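Side-chain contacts in BH2092 protein (Bacillus halodurans, PDB 3NHV), which is of unknown function but carries a rhodanese-like domain, the fold of enzymes that transfer sulfur through a cysteine persulfide: residues K89-F94 with F99-L104; C48-A53 with E109-E114. All coordinates share one frame; numbering follows the deposited sequence.

Contact 1: residues K89-F94 with F99-L104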
loop_
_atom_site.group_PDB
_atom_site.type_symbol
_atom_site.label_atom_id
_atom_site.label_comp_id
_atom_site.label_asym_id
_atom_site.label_seq_id
_atom_site.Cartn_x
_atom_site.Cartn_y
_atom_site.Cartn_z
ATOM N N LYS B 89 -7.327 -10.056 -5.901
ATOM C CA LYS B 89 -7.709 -11.349 -6.460
ATOM C C LYS B 89 -9.095 -11.187 -7.089
ATOM O O LYS B 89 -9.369 -11.706 -8.181
ATOM C CB LYS B 89 -7.750 -12.434 -5.377
ATOM C CG LYS B 89 -6.412 -12.708 -4.671
ATOM C CD LYS B 89 -6.535 -13.919 -3.744
ATOM C CE LYS B 89 -5.257 -14.205 -2.946
ATOM N NZ LYS B 89 -4.989 -13.233 -1.835
ATOM N N ALA B 90 -9.957 -10.437 -6.406
ATOM C CA ALA B 90 -11.308 -10.195 -6.887
ATOM C C ALA B 90 -11.319 -9.469 -8.229
ATOM O O ALA B 90 -12.047 -9.855 -9.149
ATOM C CB ALA B 90 -12.096 -9.397 -5.856
ATOM N N ALA B 91 -10.513 -8.419 -8.348
ATOM C CA ALA B 91 -10.450 -7.665 -9.591
ATOM C C ALA B 91 -10.156 -8.605 -10.749
ATOM O O ALA B 91 -10.803 -8.536 -11.800
ATOM C CB ALA B 91 -9.371 -6.594 -9.502
ATOM N N ALA B 92 -9.181 -9.487 -10.551
ATOM C CA ALA B 92 -8.801 -10.448 -11.587
ATOM C C ALA B 92 -9.993 -11.287 -12.058
ATOM O O ALA B 92 -10.257 -11.373 -13.257
ATOM C CB ALA B 92 -7.693 -11.358 -11.068
ATOM N N LYS B 93 -10.711 -11.896 -11.116
ATOM C CA LYS B 93 -11.860 -12.716 -11.480
ATOM C C LYS B 93 -12.877 -11.893 -12.263
ATOM O O LYS B 93 -13.379 -12.334 -13.302
ATOM C CB LYS B 93 -12.534 -13.312 -10.238
ATOM C CG LYS B 93 -11.594 -14.069 -9.322
ATOM C CD LYS B 93 -12.351 -14.972 -8.359
ATOM C CE LYS B 93 -11.443 -15.482 -7.244
ATOM N NZ LYS B 93 -10.140 -15.999 -7.760
ATOM N N PHE B 94 -13.186 -10.699 -11.765
ATOM C CA PHE B 94 -14.146 -9.838 -12.444
ATOM C C PHE B 94 -13.670 -9.512 -13.852
ATOM O O PHE B 94 -14.468 -9.468 -14.793
ATOM C CB PHE B 94 -14.365 -8.539 -11.662
ATOM C CG PHE B 94 -15.451 -8.626 -10.628
ATOM C CD1 PHE B 94 -16.792 -8.655 -11.011
ATOM C CD2 PHE B 94 -15.134 -8.670 -9.273
ATOM C CE1 PHE B 94 -17.802 -8.724 -10.054
ATOM C CE2 PHE B 94 -16.132 -8.739 -8.309
ATOM C CZ PHE B 94 -17.474 -8.765 -8.698
ATOM N N PHE B 99 -15.923 -7.912 -17.006
ATOM C CA PHE B 99 -16.260 -6.655 -16.342
ATOM C C PHE B 99 -15.107 -5.645 -16.289
ATOM O O PHE B 99 -13.934 -6.016 -16.348
ATOM C CB PHE B 99 -16.714 -6.914 -14.898
ATOM C CG PHE B 99 -18.125 -7.415 -14.774
ATOM C CD1 PHE B 99 -18.384 -8.733 -14.404
ATOM C CD2 PHE B 99 -19.198 -6.566 -15.021
ATOM C CE1 PHE B 99 -19.695 -9.193 -14.285
ATOM C CE2 PHE B 99 -20.506 -7.013 -14.907
ATOM C CZ PHE B 99 -20.756 -8.329 -14.537
ATOM N N ARG B 100 -15.456 -4.362 -16.186
ATOM C CA ARG B 100 -14.460 -3.294 -16.050
ATOM C C ARG B 100 -14.386 -3.168 -14.528
ATOM O O ARG B 100 -15.423 -3.098 -13.856
ATOM C CB ARG B 100 -14.960 -1.989 -16.676
ATOM C CG ARG B 100 -15.189 -2.052 -18.193
ATOM C CD ARG B 100 -13.892 -1.907 -18.980
ATOM N NE ARG B 100 -14.097 -2.077 -20.417
ATOM C CZ ARG B 100 -13.346 -1.498 -21.354
ATOM N NH1 ARG B 100 -12.342 -0.704 -20.999
ATOM N NH2 ARG B 100 -13.592 -1.710 -22.643
ATOM N N VAL B 101 -13.176 -3.142 -13.984
ATOM C CA VAL B 101 -13.036 -3.108 -12.540
ATOM C C VAL B 101 -11.815 -2.353 -12.037
ATOM O O VAL B 101 -10.815 -2.239 -12.742
ATOM C CB VAL B 101 -12.965 -4.551 -12.010
ATOM C CG1 VAL B 101 -11.741 -5.233 -12.593
ATOM C CG2 VAL B 101 -12.917 -4.570 -10.487
ATOM N N LYS B 102 -11.922 -1.860 -10.803
ATOM C CA LYS B 102 -10.862 -1.128 -10.112
ATOM C C LYS B 102 -10.912 -1.581 -8.652
ATOM O O LYS B 102 -11.991 -1.894 -8.142
ATOM C CB LYS B 102 -11.107 0.390 -10.161
ATOM C CG LYS B 102 -11.116 1.010 -11.551
ATOM C CD LYS B 102 -11.168 2.537 -11.484
ATOM C CE LYS B 102 -10.874 3.151 -12.855
ATOM N NZ LYS B 102 -10.367 4.556 -12.769
ATOM N N GLU B 103 -9.761 -1.624 -7.982
ATOM C CA GLU B 103 -9.723 -2.021 -6.574
ATOM C C GLU B 103 -9.568 -0.778 -5.716
ATOM O O GLU B 103 -8.914 0.186 -6.119
ATOM C CB GLU B 103 -8.563 -2.984 -6.297
ATOM C CG GLU B 103 -7.176 -2.381 -6.482
ATOM C CD GLU B 103 -6.059 -3.409 -6.361
ATOM O OE1 GLU B 103 -5.990 -4.105 -5.320
ATOM O OE2 GLU B 103 -5.248 -3.519 -7.306
ATOM N N LEU B 104 -10.179 -0.810 -4.536
ATOM C CA LEU B 104 -10.131 0.304 -3.599
ATOM C C LEU B 104 -8.957 0.153 -2.639
ATOM O O LEU B 104 -8.918 -0.792 -1.850
ATOM C CB LEU B 104 -11.426 0.360 -2.789
ATOM C CG LEU B 104 -11.501 1.479 -1.755
ATOM C CD1 LEU B 104 -11.651 2.815 -2.468
ATOM C CD2 LEU B 104 -12.678 1.256 -0.825
#

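Contact 2: residues C48-A53 with E109-E114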
loop_
_atom_site.group_PDB
_atom_site.type_symbol
_atom_site.label_atom_id
_atom_site.label_comp_id
_atom_site.label_asym_id
_atom_site.label_seq_id
_atom_site.Cartn_x
_atom_site.Cartn_y
_atom_site.Cartn_z
ATOM N N CYS B 48 -20.413 -4.908 9.310
ATOM C CA CYS B 48 -19.986 -3.560 8.942
ATOM C C CYS B 48 -19.509 -3.487 7.493
ATOM O O CYS B 48 -18.578 -4.193 7.102
ATOM C CB CYS B 48 -18.855 -3.117 9.875
ATOM S SG CYS B 48 -18.127 -1.527 9.472
ATOM N N HIS B 49 -20.147 -2.631 6.702
ATOM C CA HIS B 49 -19.763 -2.478 5.307
ATOM C C HIS B 49 -19.962 -1.059 4.787
ATOM O O HIS B 49 -20.518 -0.205 5.470
ATOM C CB HIS B 49 -20.525 -3.479 4.429
ATOM C CG HIS B 49 -22.011 -3.286 4.421
ATOM N ND1 HIS B 49 -22.616 -2.180 3.864
ATOM C CD2 HIS B 49 -23.016 -4.079 4.866
ATOM C CE1 HIS B 49 -23.930 -2.301 3.963
ATOM N NE2 HIS B 49 -24.196 -3.446 4.566
ATOM N N ILE B 50 -19.499 -0.812 3.569
ATOM C CA ILE B 50 -19.615 0.505 2.970
ATOM C C ILE B 50 -20.968 0.731 2.317
ATOM O O ILE B 50 -21.463 -0.109 1.574
ATOM C CB ILE B 50 -18.530 0.718 1.905
ATOM C CG1 ILE B 50 -17.155 0.622 2.546
ATOM C CG2 ILE B 50 -18.722 2.075 1.232
ATOM C CD1 ILE B 50 -16.038 0.688 1.555
ATOM N N PRO B 51 -21.582 1.886 2.579
ATOM C CA PRO B 51 -22.886 2.196 1.995
ATOM C C PRO B 51 -22.950 1.974 0.478
ATOM O O PRO B 51 -22.009 2.291 -0.247
ATOM C CB PRO B 51 -23.089 3.655 2.388
ATOM C CG PRO B 51 -22.446 3.713 3.739
ATOM C CD PRO B 51 -21.163 2.935 3.527
ATOM N N THR B 52 -24.078 1.434 0.023
ATOM C CA THR B 52 -24.349 1.132 -1.387
ATOM C C THR B 52 -23.552 -0.056 -1.920
ATOM O O THR B 52 -23.503 -0.287 -3.123
ATOM C CB THR B 52 -24.083 2.348 -2.321
ATOM O OG1 THR B 52 -22.671 2.521 -2.508
ATOM C CG2 THR B 52 -24.684 3.619 -1.732
ATOM N N ALA B 53 -22.950 -0.825 -1.024
ATOM C CA ALA B 53 -22.154 -1.962 -1.445
ATOM C C ALA B 53 -22.852 -3.308 -1.281
ATOM O O ALA B 53 -23.483 -3.578 -0.256
ATOM C CB ALA B 53 -20.842 -1.973 -0.681
ATOM N N GLU B 109 -10.887 -0.364 6.200
ATOM C CA GLU B 109 -10.112 0.116 7.315
ATOM C C GLU B 109 -9.913 1.626 7.200
ATOM O O GLU B 109 -10.295 2.379 8.088
ATOM C CB GLU B 109 -8.757 -0.569 7.360
ATOM C CG GLU B 109 -7.855 0.038 8.399
ATOM C CD GLU B 109 -6.448 -0.485 8.327
ATOM O OE1 GLU B 109 -5.574 0.123 8.977
ATOM O OE2 GLU B 109 -6.222 -1.500 7.630
ATOM N N TYR B 110 -9.327 2.081 6.102
ATOM C CA TYR B 110 -9.104 3.507 5.945
ATOM C C TYR B 110 -10.369 4.288 5.613
ATOM O O TYR B 110 -10.396 5.513 5.724
ATOM C CB TYR B 110 -7.995 3.754 4.917
ATOM C CG TYR B 110 -6.619 3.749 5.555
ATOM C CD1 TYR B 110 -6.065 4.928 6.075
ATOM C CD2 TYR B 110 -5.898 2.559 5.717
ATOM C CE1 TYR B 110 -4.835 4.920 6.744
ATOM C CE2 TYR B 110 -4.666 2.544 6.386
ATOM C CZ TYR B 110 -4.148 3.727 6.896
ATOM O OH TYR B 110 -2.952 3.718 7.572
ATOM N N TRP B 111 -11.426 3.584 5.226
ATOM C CA TRP B 111 -12.686 4.249 4.923
ATOM C C TRP B 111 -13.260 4.763 6.234
ATOM O O TRP B 111 -13.764 5.888 6.315
ATOM C CB TRP B 111 -13.667 3.278 4.274
ATOM C CG TRP B 111 -15.040 3.815 4.223
ATOM C CD1 TRP B 111 -15.998 3.701 5.187
ATOM C CD2 TRP B 111 -15.602 4.629 3.189
ATOM N NE1 TRP B 111 -17.121 4.399 4.820
ATOM C CE2 TRP B 111 -16.907 4.978 3.600
ATOM C CE3 TRP B 111 -15.128 5.101 1.960
ATOM C CZ2 TRP B 111 -17.748 5.779 2.820
ATOM C CZ3 TRP B 111 -15.963 5.900 1.181
ATOM C CH2 TRP B 111 -17.258 6.231 1.615
ATOM N N ARG B 112 -13.173 3.927 7.261
ATOM C CA ARG B 112 -13.666 4.283 8.579
ATOM C C ARG B 112 -12.715 5.279 9.246
ATOM O O ARG B 112 -13.163 6.224 9.888
ATOM C CB ARG B 112 -13.830 3.019 9.435
ATOM C CG ARG B 112 -14.908 2.056 8.933
ATOM C CD ARG B 112 -14.816 0.716 9.640
ATOM N NE ARG B 112 -15.050 0.851 11.072
ATOM C CZ ARG B 112 -14.845 -0.110 11.968
ATOM N NH1 ARG B 112 -14.397 -1.301 11.595
ATOM N NH2 ARG B 112 -15.091 0.124 13.248
ATOM N N LYS B 113 -11.408 5.083 9.088
ATOM C CA LYS B 113 -10.444 6.013 9.675
ATOM C C LYS B 113 -10.659 7.414 9.100
ATOM O O LYS B 113 -10.529 8.409 9.806
ATOM C CB LYS B 113 -9.004 5.572 9.398
ATOM C CG LYS B 113 -8.475 4.495 10.341
ATOM C CD LYS B 113 -7.025 4.147 10.019
ATOM C CE LYS B 113 -6.525 2.973 10.854
ATOM N NZ LYS B 113 -5.146 2.525 10.466
ATOM N N GLU B 114 -10.994 7.492 7.819
ATOM C CA GLU B 114 -11.225 8.786 7.206
ATOM C C GLU B 114 -12.633 9.299 7.518
ATOM O O GLU B 114 -13.201 10.111 6.784
ATOM C CB GLU B 114 -10.967 8.706 5.699
ATOM C CG GLU B 114 -9.479 8.790 5.373
ATOM C CD GLU B 114 -9.147 8.411 3.943
ATOM O OE1 GLU B 114 -9.852 8.870 3.018
ATOM O OE2 GLU B 114 -8.160 7.663 3.741
#

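Contact 1: residues K89-F94 with F99-L104
Phe99, just ahead of the strand, makes two links to Phe94. Its backbone N donates to Phe94 O at 3.1 Å, with an N-H...O angle of 147°. The rings meet as an offset edge-to-face pair, centroids 5.9 Å apart and planes at 72°: Phe94 turns its edge toward the face of Phe99, and Phe99 CD1 lies at that edge, near the Phe94 plane, 3.7 Å from Phe94 CD1. Replacing Phe99 with an alanine would keep the backbone bond but would probably open a gap beside the Phe94 edge and deprive Lys71 of its cation-pi partner. Two residues on, Val101 puts CG1 between its own backbone N and carbonyl carbon (chi1 62°), which brings this methyl 3.5 Å from Ala91 O and 4.1 Å from Ala91 CB. Val101 CB also lies 4.2 Å from Phe94 CB, so the valine bridges two successive turns of the helix. Glu103 OE1 hydrogen-bonds Thr88 OG1, and its OE2 forms a salt bridge with Lys13 of the second subunit. The whole is the second half of a beta-alpha-beta crossover: helix 86-96 packs on strand 100-105, which runs parallel between strands 17-19 and 74-78 while Phe99 and Val101 also touch Ile75.

Contact 2: residues C48-A53 with E109-E114
Ile50 and Trp111 meet by CH-pi and apolar contact. Ile50 CG1 stands 4.2 Å from the centroid of the five-membered ring of Trp111, only 8° off the ring normal, squarely over that face. On the same face but out toward the rim, Ile50 CG2 lies 4.1 Å from Trp111 CZ2. The two branches of the isoleucine thus span both rings of the indole. Trp111 reaches this position by turning CG anti to its own backbone N (chi1 167°). Pro51 adds a marginal approach, its CD 4.5 Å from Trp111 NE1; the indole N-H itself is used by Glu117 O.

The loop offering these groups, with Tyr45 ahead of it, follows the rhodanese signature Phe/Tyr-x-x-x-His-Ile/Leu/Val-Pro-Gly-Ala except that Thr52 stands in the glycine place, with a positive phi of 72° that fits its third position in the type II turn from Ile50 to Ala53.

A sulfur contact lies alongside: Cys48 SG is 4.0 Å from Arg112 CD and sits over one face of the guanidinium. The bend at the third torsion comes after CD and turns NE and the guanidinium aside from the line toward Cys48.

No hydrogen bond joins loop 48-53 to the helix; the polar ends are paired otherwise. Arg112 NH1 and NH2 bond to Asp127 O and Ala126 O, fixing the guanidinium from two of its nitrogens. Within the helix, Lys113 NZ reaches back one turn to Glu109 OE1 in a 2.9 Å salt bridge; that oxygen also receives Tyr110 OH of the second subunit.

In the fold
Contact 1 and contact 2 lie on opposite sides of the chain's centre, their centres about 18 Å apart and each about 9 Å from that centre. They nevertheless touch: Leu104 CD2 reaches 4.2 Å from Ile50 CD1, so the end of strand 100-105 packs on the loop 48-53. The strand then leads directly into helix 107-113. Between strand 74-78 and helix 86-96 lies the segment with the Cys79-Cys84 disulfide, where rhodanese relatives carry their active-site loop. Contact 2 borders this segment through Glu109, which bonds by its backbone to Trp80 and touches Pro82; contact 1 is joined to it through the chain, since helix 86-96 follows it. Both contacts also meet the second subunit.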